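Local coordinates for NADP-dependent 2-hydroxyacid dehydrogenase (PDB 4XCV), which probably catalyses the NADPH-linked interconversion of 2-oxoacids and D-2-hydroxyacids, at residues E180-G185 and L191-I196; G199-T204 and G209-E214; T242-A247 and G251-A256. All coordinates share one frame; numbering follows the deposited sequence. Where two conformers were deposited one is given.

Overall arrangement
All three contacts belong to the NAD-binding domain, a Rossmann-type fold on a parallel sheet, and they follow one another along the chain. Interaction 1 joins the outermost strand 180-182 to the chain that leads into strand 196-199. Interaction 2 opens at the end of strand 196-199 and lines the NADPH pocket with Leu-200, Leu-201 and Pro-202. Interaction 3 closes the unit of strand 229-232, helix 241-250 and strand 255-258. The centre of interaction 2 lies about 14 Å from the centres of both others, which are about 19 Å apart. Interactions 2 and 3 touch where Ser-213 N probably donates to Asp-243 OD2 (2.8 Å). Interactions 1 and 3 do not touch.

Interaction 1 (E180-G185 and L191-I196); sequences ETFDAG and LAKTDI
Lys-193 reaches across to two side chains of strand 180-182. It lies against the ring of Phe-182 and ends on the carboxylate of Glu-180. Both of these side chains cross the lysine chain at about a right angle. CD of Lys-193 is 3.9 Å from CZ of Phe-182, and CE is 4.0 Å from the same ring atom. The methylenes approach the ring obliquely. The lysine bends where it passes the ring, at chi3 (61°) and chi4 (79°), and this turns the ammonium toward the glutamate.

The glutamate chain is extended beyond CG. Lys-193 and Glu-180 were each modelled in two conformers, so what follows holds for one of each. NZ of Lys-193 donates to Glu-180 OE1 at 2.9 Å, a hydrogen bond that is also a salt bridge. The nitrogen arrives on the syn side of OE1, 26° out of the carboxylate plane. OE2 stays farther off, 3.9 Å from NZ, so one oxygen carries the bond.

Glu-180 and Phe-182 both hydrogen-bond through their backbones to Gly-168 of strand 165-169. Ile-167 of that strand touches both Glu-180 and Lys-193.

The contact thus divides the lysine in two. Its methylenes pack on a buried aromatic ring, while its charge meets an exposed carboxylate. With second conformers on both sides and solvent around the glutamate, the bridge is probably weak and not permanent.

Interaction 2 (G199-T204 and G209-E214); sequences GLLPLT and GFYDSE. With NDP (NADPH dihydro-nicotinamide-adenine-dinucleotide phosphate), chain B.
Gly-199 and Tyr-211 are the closest backbone pair, with CA atoms 9.0 Å apart, so the gap is bridged by side chains and one water. The Tyr-211 hydroxyl reaches to Gly-199, its OH 3.2 Å from the CA. A side chain on Gly-199 would collide with it. The same OH lies 3.3 Å from Leu-201 CD1. A water completes the link, 2.8 Å from Tyr-211 OH in the plane of the ring, and it accepts from Leu-201 N at 3.1 Å.

CG of Phe-210 lies anti to the backbone N (chi1 178°), which carries the ring up to Leu-201. There its CE2 meets Leu-201 CD1 at 4.1 Å. CD2 of Phe-210 also sits over one face of the Tyr-211 ring, near its rim. The other methyl of Leu-201, CD2, packs 3.7 Å from O4B of NADPH. Replacing Leu-201 by an alanine would probably open a gap between the two aromatic rings and the adenosine part of the cofactor. Pro-202 continues this wall, its CG 3.6 Å from C8A of the adenine.

Apolar residues in the loop after strand 196-199, packed along the adenosine and the nicotinamide ribose, form part of the dinucleotide pocket of this Rossmann-type domain.

Interaction 3 (T242-A247 and G251-A256); sequences TDIVSA and GTLGGA
This is a buried contact between the last turns of a helix and the chain that leaves it. It sits in the beta-alpha-beta unit of strand 229-232, helix 241-250 and strand 255-258, where the chain turns back toward the sheet. Ala-247 is its centre and loses the most surface to the other segment.

The departing backbone wraps round the carbonyl oxygen of Ala-247. Leu-253 N donates to Ala-247 O at 3.0 Å, and the bond is nearly straight at the hydrogen (170°). The nitrogen stands above the carbonyl plane, 67° out of it. Thr-252 folds close by, with its CB 4.0 Å from the CB of Ala-247.

Leu-253 and Ile-244 add apolar contacts. CG of Leu-253 packs 3.8 Å from Ala-247 CB, and its CD1 is equally near that methyl. CG of Leu-253 is anti to its carbonyl carbon (chi1 -70°), a setting that lays the branch against the alanine. One helical turn earlier, CG2 of Ile-244 meets two partners. It is 4.4 Å from Leu-253 CD1 and 4.4 Å from Ala-256 CB, already on the strand. Phe-216 of helix 213-216 packs on Ile-244, Ala-247 and Leu-253, and Phe-230 of strand 229-232 packs on Ile-244 and Leu-253. These two rings tie the turn to its neighbours in the domain.

Gly-251 ends the helical run. With its positive phi, a side chain would be pushed into the carbonyl oxygen of the preceding residue, so glycine suits the position. Two bonds run back into the last turn, so the helix ends in a Schellman motif. The turn then delivers the chain to strand 255-258, completing a beta-alpha-beta crossover of the Rossmann-type fold.

Interaction 1 (E180-G185 and L191-I196)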
ATOM      1  N   GLU A 180      -8.038  16.762  10.411  0.50 16.18           N
ATOM      2  CA  GLU A 180      -8.447  17.186  11.752  1.00 15.58           C
ATOM      3  C   GLU A 180      -7.343  16.717  12.710  0.50 14.15           C
ATOM      4  O   GLU A 180      -6.866  15.585  12.606  0.50 13.20           O
ATOM      5  CB  GLU A 180      -9.771  16.556  12.135  0.50 16.90           C
ATOM      6  CG  GLU A 180     -10.989  17.016  11.349  0.50 18.64           C
ATOM      7  CD  GLU A 180     -12.257  16.457  11.965  0.50 19.69           C
ATOM      8  OE1 GLU A 180     -12.681  15.316  11.618  0.50 22.11           O
ATOM      9  OE2 GLU A 180     -12.826  17.158  12.830  0.50 22.02           O
ATOM     10  N   THR A 181      -6.911  17.612  13.599  1.00 13.45           N
ATOM     11  CA  THR A 181      -5.838  17.295  14.550  1.00 12.70           C
ATOM     12  C   THR A 181      -6.245  17.677  15.949  1.00 12.35           C
ATOM     13  O   THR A 181      -6.931  18.687  16.169  1.00 12.39           O
ATOM     14  CB  THR A 181      -4.538  18.031  14.173  1.00 13.21           C
ATOM     15  OG1 THR A 181      -4.802  19.410  14.016  1.00 14.99           O
ATOM     16  CG2 THR A 181      -3.918  17.422  12.904  1.00 12.91           C
ATOM     17  N   PHE A 182      -5.812  16.856  16.883  1.00 11.50           N
ATOM     18  CA  PHE A 182      -6.243  16.912  18.277  1.00 12.08           C
ATOM     19  C   PHE A 182      -5.072  17.047  19.234  1.00 11.93           C
ATOM     20  O   PHE A 182      -3.977  16.534  18.972  1.00 11.44           O
ATOM     21  CB  PHE A 182      -7.026  15.616  18.574  1.00 12.40           C
ATOM     22  CG  PHE A 182      -8.326  15.532  17.829  1.00 13.41           C
ATOM     23  CD1 PHE A 182      -9.457  16.154  18.320  1.00 14.64           C
ATOM     24  CD2 PHE A 182      -8.356  14.958  16.588  1.00 13.47           C
ATOM     25  CE1 PHE A 182     -10.631  16.183  17.598  1.00 15.50           C
ATOM     26  CE2 PHE A 182      -9.539  14.946  15.846  1.00 14.73           C
ATOM     27  CZ  PHE A 182     -10.674  15.534  16.366  1.00 15.46           C
ATOM     28  N   ASP A 183      -5.334  17.726  20.349  1.00 12.72           N
ATOM     29  CA  ASP A 183      -4.397  17.868  21.455  1.00 13.25           C
ATOM     30  C   ASP A 183      -4.399  16.611  22.358  1.00 13.57           C
ATOM     31  O   ASP A 183      -5.309  15.836  22.317  1.00 13.06           O
ATOM     32  CB  ASP A 183      -4.789  19.131  22.247  1.00 14.37           C
ATOM     33  CG  ASP A 183      -4.245  19.156  23.608  0.50 15.33           C
ATOM     34  OD1 ASP A 183      -3.133  19.689  23.760  0.50 16.17           O
ATOM     35  OD2 ASP A 183      -4.919  18.587  24.531  0.50 16.56           O
ATOM     36  N   ALA A 184      -3.358  16.498  23.189  1.00 14.62           N
ATOM     37  CA  ALA A 184      -3.179  15.396  24.163  1.00 15.32           C
ATOM     38  C   ALA A 184      -4.497  15.013  24.888  1.00 14.59           C
ATOM     39  O   ALA A 184      -4.916  13.861  24.855  1.00 14.21           O
ATOM     40  CB  ALA A 184      -2.103  15.760  25.202  1.00 16.25           C
ATOM     41  N   GLY A 185      -5.124  16.006  25.463  1.00 14.57           N
ATOM     42  CA  GLY A 185      -6.276  15.823  26.295  1.00 14.73           C
ATOM     43  C   GLY A 185      -7.504  15.372  25.567  1.00 14.68           C
ATOM     44  O   GLY A 185      -8.460  14.942  26.220  1.00 15.90           O
ATOM     45  N   LEU A 191     -10.032   8.842  19.676  1.00 13.22           N
ATOM     46  CA  LEU A 191     -10.198   7.382  19.538  1.00 13.55           C
ATOM     47  C   LEU A 191     -11.576   6.982  19.013  1.00 13.95           C
ATOM     48  O   LEU A 191     -11.721   6.098  18.164  1.00 13.47           O
ATOM     49  CB  LEU A 191      -9.970   6.679  20.881  1.00 14.32           C
ATOM     50  CG  LEU A 191      -8.531   6.712  21.405  1.00 14.42           C
ATOM     51  CD1 LEU A 191      -8.495   6.203  22.844  1.00 15.54           C
ATOM     52  CD2 LEU A 191      -7.616   5.906  20.544  1.00 14.19           C
ATOM     53  N   ALA A 192     -12.593   7.700  19.473  1.00 14.48           N
ATOM     54  CA  ALA A 192     -13.961   7.406  19.056  1.00 15.57           C
ATOM     55  C   ALA A 192     -14.239   7.623  17.583  1.00 15.58           C
ATOM     56  O   ALA A 192     -15.208   7.052  17.052  1.00 17.08           O
ATOM     57  CB  ALA A 192     -14.923   8.244  19.883  1.00 16.15           C
ATOM     58  N   LYS A 193     -13.402   8.420  16.930  1.00 15.80           N
ATOM     59  CA  LYS A 193     -13.472   8.678  15.494  1.00 16.41           C
ATOM     60  C   LYS A 193     -12.591   7.773  14.653  1.00 15.22           C
ATOM     61  O   LYS A 193     -12.633   7.871  13.437  1.00 15.39           O
ATOM     62  CB  LYS A 193     -13.009  10.140  15.208  1.00 18.25           C
ATOM     63  CG  LYS A 193     -13.886  11.233  15.756  1.00 20.87           C
ATOM     64  CD  LYS A 193     -13.255  12.628  15.674  0.50 21.26           C
ATOM     65  CE  LYS A 193     -12.934  13.079  14.252  0.50 21.45           C
ATOM     66  NZ  LYS A 193     -14.125  13.583  13.516  0.50 23.10           N
ATOM     67  N   THR A 194     -11.773   6.957  15.292  1.00 13.57           N
ATOM     68  CA  THR A 194     -10.714   6.198  14.614  1.00 12.68           C
ATOM     69  C   THR A 194     -11.134   4.745  14.320  1.00 12.38           C
ATOM     70  O   THR A 194     -11.519   4.024  15.228  1.00 13.22           O
ATOM     71  CB  THR A 194      -9.435   6.215  15.454  1.00 12.37           C
ATOM     72  OG1 THR A 194      -8.981   7.559  15.571  1.00 12.92           O
ATOM     73  CG2 THR A 194      -8.354   5.407  14.825  1.00 11.96           C
ATOM     74  N   ASP A 195     -11.018   4.372  13.051  1.00 11.91           N
ATOM     75  CA  ASP A 195     -11.205   2.977  12.594  1.00 12.19           C
ATOM     76  C   ASP A 195      -9.881   2.185  12.595  1.00 11.54           C
ATOM     77  O   ASP A 195      -9.872   1.011  12.928  1.00 12.21           O
ATOM     78  CB  ASP A 195     -11.794   2.961  11.199  1.00 12.60           C
ATOM     79  CG  ASP A 195     -13.142   3.625  11.127  1.00 13.65           C
ATOM     80  OD1 ASP A 195     -14.059   3.253  11.917  1.00 15.08           O
ATOM     81  OD2 ASP A 195     -13.311   4.509  10.243  1.00 13.84           O
ATOM     82  N   ILE A 196      -8.814   2.812  12.117  1.00 10.51           N
ATOM     83  CA  ILE A 196      -7.475   2.200  12.139  1.00 10.27           C
ATOM     84  C   ILE A 196      -6.551   3.135  12.902  1.00  9.99           C
ATOM     85  O   ILE A 196      -6.327   4.260  12.488  1.00 10.40           O
ATOM     86  CB  ILE A 196      -6.930   1.963  10.693  1.00 10.51           C
ATOM     87  CG1 ILE A 196      -7.891   1.147   9.816  1.00 11.32           C
ATOM     88  CG2 ILE A 196      -5.530   1.371  10.789  1.00 10.34           C
ATOM     89  CD1 ILE A 196      -7.355   0.971   8.404  1.00 11.96           C
TER

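Interaction 2 (G199-T204 and G209-E214)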
ATOM      1  N   GLY A 199       0.115   3.815  15.413  1.00  9.16           N
ATOM      2  CA  GLY A 199       1.001   4.285  16.503  1.00  9.10           C
ATOM      3  C   GLY A 199       2.398   4.592  16.030  1.00  8.84           C
ATOM      4  O   GLY A 199       3.123   3.678  15.607  1.00  8.96           O
ATOM      5  N   LEU A 200       2.778   5.862  16.151  1.00  9.07           N
ATOM      6  CA  LEU A 200       4.110   6.351  15.802  1.00  9.26           C
ATOM      7  C   LEU A 200       4.602   7.283  16.908  1.00  9.06           C
ATOM      8  O   LEU A 200       5.082   8.402  16.665  1.00  9.23           O
ATOM      9  CB  LEU A 200       4.121   7.049  14.439  1.00  9.81           C
ATOM     10  CG  LEU A 200       3.918   6.120  13.242  1.00 10.14           C
ATOM     11  CD1 LEU A 200       3.645   6.892  11.990  1.00 10.05           C
ATOM     12  CD2 LEU A 200       5.104   5.180  13.045  1.00 10.88           C
ATOM     13  N   LEU A 201       4.482   6.784  18.143  1.00  9.02           N
ATOM     14  CA  LEU A 201       4.899   7.543  19.341  1.00  9.47           C
ATOM     15  C   LEU A 201       6.286   7.088  19.832  1.00  9.70           C
ATOM     16  O   LEU A 201       6.609   5.901  19.723  1.00  9.97           O
ATOM     17  CB  LEU A 201       3.903   7.323  20.494  1.00  9.90           C
ATOM     18  CG  LEU A 201       2.481   7.873  20.281  1.00 10.06           C
ATOM     19  CD1 LEU A 201       1.591   7.388  21.448  1.00 10.73           C
ATOM     20  CD2 LEU A 201       2.480   9.363  20.164  1.00 10.70           C
ATOM     21  N   PRO A 202       7.069   7.994  20.418  1.00 10.24           N
ATOM     22  CA  PRO A 202       8.252   7.564  21.185  1.00 10.71           C
ATOM     23  C   PRO A 202       7.861   6.884  22.468  1.00 11.10           C
ATOM     24  O   PRO A 202       6.690   7.002  22.920  1.00 11.32           O
ATOM     25  CB  PRO A 202       8.968   8.891  21.499  1.00 11.59           C
ATOM     26  CG  PRO A 202       7.922   9.930  21.421  1.00 12.60           C
ATOM     27  CD  PRO A 202       6.743   9.408  20.631  1.00 10.97           C
ATOM     28  N   LEU A 203       8.793   6.154  23.079  1.00 11.13           N
ATOM     29  CA  LEU A 203       8.606   5.570  24.411  1.00 11.61           C
ATOM     30  C   LEU A 203       9.074   6.560  25.459  1.00 12.50           C
ATOM     31  O   LEU A 203      10.252   6.953  25.492  1.00 13.46           O
ATOM     32  CB  LEU A 203       9.419   4.287  24.567  1.00 11.97           C
ATOM     33  CG  LEU A 203       9.153   3.567  25.904  1.00 12.99           C
ATOM     34  CD1 LEU A 203       7.743   3.051  26.001  1.00 13.06           C
ATOM     35  CD2 LEU A 203      10.114   2.387  26.097  1.00 13.96           C
ATOM     36  N   THR A 204       8.132   6.972  26.291  1.00 13.33           N
ATOM     37  CA  THR A 204       8.379   7.806  27.460  1.00 14.43           C
ATOM     38  C   THR A 204       7.590   7.189  28.594  1.00 15.64           C
ATOM     39  O   THR A 204       6.730   6.336  28.375  1.00 14.90           O
ATOM     40  CB  THR A 204       7.908   9.250  27.241  1.00 14.50           C
ATOM     41  OG1 THR A 204       6.485   9.253  27.098  1.00 14.42           O
ATOM     42  CG2 THR A 204       8.473   9.820  25.967  1.00 14.21           C
ATOM     43  N   GLY A 209       2.937   1.323  28.230  1.00 15.47           N
ATOM     44  CA  GLY A 209       1.685   0.609  28.510  1.00 15.95           C
ATOM     45  C   GLY A 209       0.435   1.379  28.140  1.00 16.09           C
ATOM     46  O   GLY A 209      -0.632   1.188  28.742  1.00 18.03           O
ATOM     47  N   PHE A 210       0.571   2.220  27.143  1.00 15.05           N
ATOM     48  CA  PHE A 210      -0.471   3.144  26.718  1.00 15.58           C
ATOM     49  C   PHE A 210      -1.573   2.455  25.916  1.00 14.56           C
ATOM     50  O   PHE A 210      -2.776   2.774  26.082  1.00 14.88           O
ATOM     51  CB  PHE A 210       0.242   4.248  25.938  1.00 15.99           C
ATOM     52  CG  PHE A 210      -0.660   5.279  25.366  1.00 17.31           C
ATOM     53  CD1 PHE A 210      -1.218   6.233  26.153  1.00 20.53           C
ATOM     54  CD2 PHE A 210      -0.927   5.265  24.023  1.00 18.56           C
ATOM     55  CE1 PHE A 210      -2.073   7.196  25.580  1.00 21.84           C
ATOM     56  CE2 PHE A 210      -1.740   6.182  23.461  1.00 19.09           C
ATOM     57  CZ  PHE A 210      -2.343   7.147  24.247  1.00 19.03           C
ATOM     58  N   TYR A 211      -1.185   1.547  25.027  1.00 13.20           N
ATOM     59  CA  TYR A 211      -2.136   0.849  24.190  1.00 13.32           C
ATOM     60  C   TYR A 211      -2.597  -0.410  24.935  1.00 14.03           C
ATOM     61  O   TYR A 211      -1.963  -1.469  24.875  1.00 14.13           O
ATOM     62  CB  TYR A 211      -1.526   0.515  22.838  1.00 12.40           C
ATOM     63  CG  TYR A 211      -0.935   1.649  22.047  1.00 11.61           C
ATOM     64  CD1 TYR A 211      -1.709   2.702  21.543  1.00 11.68           C
ATOM     65  CD2 TYR A 211       0.405   1.657  21.765  1.00 11.46           C
ATOM     66  CE1 TYR A 211      -1.133   3.687  20.775  1.00 11.77           C
ATOM     67  CE2 TYR A 211       0.993   2.662  20.987  1.00 11.20           C
ATOM     68  CZ  TYR A 211       0.199   3.663  20.496  1.00 11.49           C
ATOM     69  OH  TYR A 211       0.764   4.654  19.717  1.00 11.37           O
ATOM     70  N   ASP A 212      -3.727  -0.257  25.646  1.00 14.45           N
ATOM     71  CA  ASP A 212      -4.245  -1.281  26.523  1.00 15.79           C
ATOM     72  C   ASP A 212      -5.714  -1.536  26.265  1.00 15.87           C
ATOM     73  O   ASP A 212      -6.334  -0.953  25.396  1.00 14.87           O
ATOM     74  CB  ASP A 212      -3.955  -0.948  27.994  1.00 17.26           C
ATOM     75  CG  ASP A 212      -4.644   0.302  28.485  1.00 18.36           C
ATOM     76  OD1 ASP A 212      -5.468   0.883  27.756  1.00 17.82           O
ATOM     77  OD2 ASP A 212      -4.317   0.728  29.650  1.00 21.37           O
ATOM     78  N   SER A 213      -6.268  -2.478  27.024  1.00 16.90           N
ATOM     79  CA  SER A 213      -7.679  -2.832  26.880  0.50 17.60           C
ATOM     80  C   SER A 213      -8.611  -1.635  26.889  1.00 17.86           C
ATOM     81  O   SER A 213      -9.492  -1.542  26.075  1.00 17.48           O
ATOM     82  CB  SER A 213      -8.125  -3.823  27.980  0.50 18.92           C
ATOM     83  OG  SER A 213      -7.456  -5.070  27.879  0.50 19.25           O
ATOM     84  N   GLU A 214      -8.420  -0.737  27.840  1.00 18.79           N
ATOM     85  CA  GLU A 214      -9.285   0.426  27.953  1.00 20.28           C
ATOM     86  C   GLU A 214      -9.228   1.300  26.676  1.00 18.52           C
ATOM     87  O   GLU A 214     -10.265   1.794  26.197  1.00 17.92           O
ATOM     88  CB  GLU A 214      -8.829   1.276  29.137  1.00 23.31           C
ATOM     89  CG  GLU A 214      -9.699   2.496  29.404  1.00 27.18           C
ATOM     90  CD  GLU A 214      -9.159   3.405  30.520  1.00 32.86           C
ATOM     91  OE1 GLU A 214      -8.389   2.917  31.385  1.00 37.37           O
ATOM     92  OE2 GLU A 214      -9.534   4.611  30.555  1.00 37.61           O
TER
HETATM   93  PA  NDP B 401       9.202  12.710  16.714  1.00 10.13           P
HETATM   94  O1A NDP B 401       9.500  13.500  15.478  1.00 10.59           O
HETATM   95  O2A NDP B 401       9.908  13.025  18.017  1.00 11.81           O
HETATM   96  O5B NDP B 401       7.620  12.792  16.938  1.00  9.86           O
HETATM   97  C5B NDP B 401       7.057  12.249  18.137  1.00 10.21           C
HETATM   98  C4B NDP B 401       5.576  12.542  18.105  1.00  9.66           C
HETATM   99  O4B NDP B 401       4.980  11.894  19.225  1.00  9.81           O
HETATM  100  C3B NDP B 401       5.283  14.020  18.206  1.00  9.27           C
HETATM  101  O3B NDP B 401       4.144  14.360  17.390  1.00  9.61           O
HETATM  102  C2B NDP B 401       4.955  14.146  19.670  1.00  9.45           C
HETATM  103  O2B NDP B 401       4.069  15.247  20.013  1.00 10.19           O
HETATM  104  C1B NDP B 401       4.219  12.832  19.925  1.00  9.23           C
HETATM  105  N9A NDP B 401       4.151  12.472  21.343  1.00  9.95           N
HETATM  106  C8A NDP B 401       5.214  12.248  22.139  1.00 10.27           C
HETATM  107  N7A NDP B 401       4.774  12.041  23.419  1.00 10.85           N
HETATM  108  C5A NDP B 401       3.416  12.189  23.388  1.00 10.80           C
HETATM  109  C6A NDP B 401       2.423  12.172  24.367  1.00 11.96           C
HETATM  110  N6A NDP B 401       2.706  11.891  25.640  1.00 14.36           N
HETATM  111  N1A NDP B 401       1.160  12.393  23.986  1.00 12.10           N
HETATM  112  C2A NDP B 401       0.859  12.645  22.693  1.00 11.26           C
HETATM  113  N3A NDP B 401       1.760  12.692  21.697  1.00 10.68           N
HETATM  114  C4A NDP B 401       3.028  12.451  22.094  1.00 10.42           C
HETATM  115  O3  NDP B 401       9.440  11.143  16.441  1.00 10.10           O
HETATM  116  PN  NDP B 401       9.440  10.338  15.050  1.00 10.01           P
HETATM  117  O1N NDP B 401       8.155  10.653  14.361  1.00  9.85           O
HETATM  118  O2N NDP B 401      10.657  10.591  14.296  1.00 11.10           O
HETATM  119  O5D NDP B 401       9.505   8.850  15.572  1.00 10.24           O
HETATM  120  C5D NDP B 401       8.510   8.346  16.474  1.00 10.87           C
HETATM  121  C4D NDP B 401       9.080   7.065  17.097  1.00 11.16           C
HETATM  122  O4D NDP B 401       9.122   6.027  16.128  1.00 10.95           O
HETATM  123  C3D NDP B 401      10.501   7.154  17.580  1.00 12.09           C
HETATM  124  O3D NDP B 401      10.574   7.727  18.898  1.00 14.52           O
HETATM  125  C2D NDP B 401      10.989   5.715  17.543  1.00 12.13           C
HETATM  126  O2D NDP B 401      10.818   5.115  18.849  1.00 16.05           O
HETATM  127  C1D NDP B 401      10.038   5.031  16.604  1.00 10.88           C
HETATM  128  N1N NDP B 401      10.640   4.424  15.413  1.00 10.24           N
HETATM  129  C2N NDP B 401      10.385   3.115  15.097  1.00 11.17           C
HETATM  130  C3N NDP B 401      11.006   2.501  14.062  1.00 12.05           C
HETATM  131  C7N NDP B 401      10.726   1.142  13.681  1.00 14.49           C
HETATM  132  O7N NDP B 401      11.590   0.566  12.977  1.00 21.82           O
HETATM  133  N7N NDP B 401       9.617   0.503  14.006  1.00 12.74           N
HETATM  134  C4N NDP B 401      11.927   3.268  13.195  1.00 11.78           C
HETATM  135  C5N NDP B 401      12.088   4.651  13.607  1.00 11.23           C
HETATM  136  C6N NDP B 401      11.519   5.200  14.657  1.00 11.02           C
HETATM  137  P2B NDP B 401       4.515  16.768  19.673  1.00 10.69           P
HETATM  138  O1X NDP B 401       3.519  17.625  20.384  1.00 12.16           O
HETATM  139  O2X NDP B 401       5.931  16.911  20.205  1.00 12.34           O
HETATM  140  O3X NDP B 401       4.519  16.896  18.205  1.00 12.18           O
HETATM  141  O   HOH W   1       3.360   4.069  18.996  1.00 10.23           O

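Interaction 3 (T242-A247 and G251-A256)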
ATOM      1  N   THR A 242      -0.883  -8.759  25.916  1.00 16.57           N
ATOM      2  CA  THR A 242      -1.957  -9.632  26.355  1.00 17.37           C
ATOM      3  C   THR A 242      -3.331  -8.988  26.125  1.00 16.84           C
ATOM      4  O   THR A 242      -4.336  -9.690  25.906  1.00 16.82           O
ATOM      5  CB  THR A 242      -1.717 -10.132  27.768  1.00 18.94           C
ATOM      6  OG1 THR A 242      -2.588 -11.250  28.010  1.00 21.01           O
ATOM      7  CG2 THR A 242      -1.930  -9.030  28.763  1.00 19.19           C
ATOM      8  N   ASP A 243      -3.394  -7.657  26.147  1.00 15.62           N
ATOM      9  CA  ASP A 243      -4.638  -6.966  25.886  1.00 15.72           C
ATOM     10  C   ASP A 243      -4.950  -6.942  24.394  1.00 15.03           C
ATOM     11  O   ASP A 243      -6.117  -6.955  24.022  1.00 14.64           O
ATOM     12  CB  ASP A 243      -4.620  -5.526  26.402  1.00 16.10           C
ATOM     13  CG  ASP A 243      -4.585  -5.410  27.914  1.00 17.56           C
ATOM     14  OD1 ASP A 243      -4.676  -6.445  28.646  1.00 19.03           O
ATOM     15  OD2 ASP A 243      -4.489  -4.237  28.389  1.00 18.14           O
ATOM     16  N   ILE A 244      -3.924  -6.878  23.544  1.00 14.36           N
ATOM     17  CA  ILE A 244      -4.146  -7.021  22.098  1.00 14.10           C
ATOM     18  C   ILE A 244      -4.758  -8.403  21.833  1.00 14.51           C
ATOM     19  O   ILE A 244      -5.730  -8.529  21.135  1.00 14.65           O
ATOM     20  CB  ILE A 244      -2.859  -6.838  21.282  1.00 13.66           C
ATOM     21  CG1 ILE A 244      -2.232  -5.463  21.517  1.00 13.27           C
ATOM     22  CG2 ILE A 244      -3.160  -7.123  19.817  1.00 13.69           C
ATOM     23  CD1 ILE A 244      -0.843  -5.374  20.978  1.00 13.41           C
ATOM     24  N   VAL A 245      -4.162  -9.451  22.402  1.00 14.51           N
ATOM     25  CA  VAL A 245      -4.657 -10.795  22.208  1.00 15.25           C
ATOM     26  C   VAL A 245      -6.135 -10.898  22.647  1.00 15.74           C
ATOM     27  O   VAL A 245      -6.971 -11.412  21.919  1.00 16.07           O
ATOM     28  CB  VAL A 245      -3.800 -11.822  22.969  1.00 15.96           C
ATOM     29  CG1 VAL A 245      -4.358 -13.239  22.853  1.00 16.82           C
ATOM     30  CG2 VAL A 245      -2.360 -11.809  22.467  1.00 15.79           C
ATOM     31  N   SER A 246      -6.453 -10.441  23.851  1.00 15.88           N
ATOM     32  CA  SER A 246      -7.825 -10.512  24.333  1.00 16.69           C
ATOM     33  C   SER A 246      -8.781  -9.723  23.464  1.00 16.13           C
ATOM     34  O   SER A 246      -9.888 -10.169  23.209  1.00 16.74           O
ATOM     35  CB  SER A 246      -7.886 -10.040  25.789  1.00 17.57           C
ATOM     36  OG  SER A 246      -7.206 -10.966  26.649  1.00 19.52           O
ATOM     37  N   ALA A 247      -8.342  -8.536  23.040  1.00 15.00           N
ATOM     38  CA  ALA A 247      -9.212  -7.659  22.228  1.00 15.09           C
ATOM     39  C   ALA A 247      -9.512  -8.292  20.877  1.00 15.22           C
ATOM     40  O   ALA A 247     -10.664  -8.197  20.380  1.00 15.14           O
ATOM     41  CB  ALA A 247      -8.590  -6.283  22.073  1.00 14.67           C
ATOM     42  N   GLY A 251     -13.250  -9.675  19.806  1.00 20.86           N
ATOM     43  CA  GLY A 251     -13.846  -8.886  18.727  1.00 20.60           C
ATOM     44  C   GLY A 251     -13.814  -7.393  18.966  1.00 20.07           C
ATOM     45  O   GLY A 251     -14.386  -6.628  18.178  1.00 22.05           O
ATOM     46  N   THR A 252     -13.180  -6.940  20.037  1.00 18.30           N
ATOM     47  CA  THR A 252     -12.956  -5.492  20.226  1.00 17.67           C
ATOM     48  C   THR A 252     -12.064  -4.928  19.106  1.00 15.86           C
ATOM     49  O   THR A 252     -12.329  -3.843  18.570  1.00 16.21           O
ATOM     50  CB  THR A 252     -12.382  -5.216  21.613  1.00 18.15           C
ATOM     51  OG1 THR A 252     -13.313  -5.681  22.611  1.00 20.61           O
ATOM     52  CG2 THR A 252     -12.107  -3.718  21.847  1.00 18.30           C
ATOM     53  N   LEU A 253     -11.017  -5.678  18.749  1.00 14.55           N
ATOM     54  CA  LEU A 253     -10.197  -5.341  17.595  1.00 13.76           C
ATOM     55  C   LEU A 253     -10.493  -6.337  16.509  1.00 13.78           C
ATOM     56  O   LEU A 253     -10.600  -7.555  16.766  1.00 14.50           O
ATOM     57  CB  LEU A 253      -8.711  -5.400  17.919  1.00 13.14           C
ATOM     58  CG  LEU A 253      -8.179  -4.311  18.850  1.00 13.01           C
ATOM     59  CD1 LEU A 253      -6.719  -4.584  19.177  1.00 12.81           C
ATOM     60  CD2 LEU A 253      -8.318  -2.930  18.248  1.00 12.91           C
ATOM     61  N   GLY A 254     -10.655  -5.811  15.297  1.00 13.72           N
ATOM     62  CA  GLY A 254     -10.798  -6.657  14.119  1.00 14.15           C
ATOM     63  C   GLY A 254      -9.479  -7.244  13.640  1.00 14.05           C
ATOM     64  O   GLY A 254      -9.488  -8.286  12.976  1.00 16.49           O
ATOM     65  N   GLY A 255      -8.362  -6.667  14.054  1.00 12.76           N
ATOM     66  CA  GLY A 255      -7.058  -7.143  13.667  1.00 12.42           C
ATOM     67  C   GLY A 255      -6.012  -6.149  14.131  1.00 11.56           C
ATOM     68  O   GLY A 255      -6.289  -5.165  14.839  1.00 11.97           O
ATOM     69  N   ALA A 256      -4.785  -6.444  13.735  1.00 10.66           N
ATOM     70  CA  ALA A 256      -3.641  -5.613  14.134  1.00 10.12           C
ATOM     71  C   ALA A 256      -2.508  -5.796  13.167  1.00  9.71           C
ATOM     72  O   ALA A 256      -2.402  -6.796  12.475  1.00 10.10           O
ATOM     73  CB  ALA A 256      -3.185  -5.948  15.553  1.00 10.44           C
TER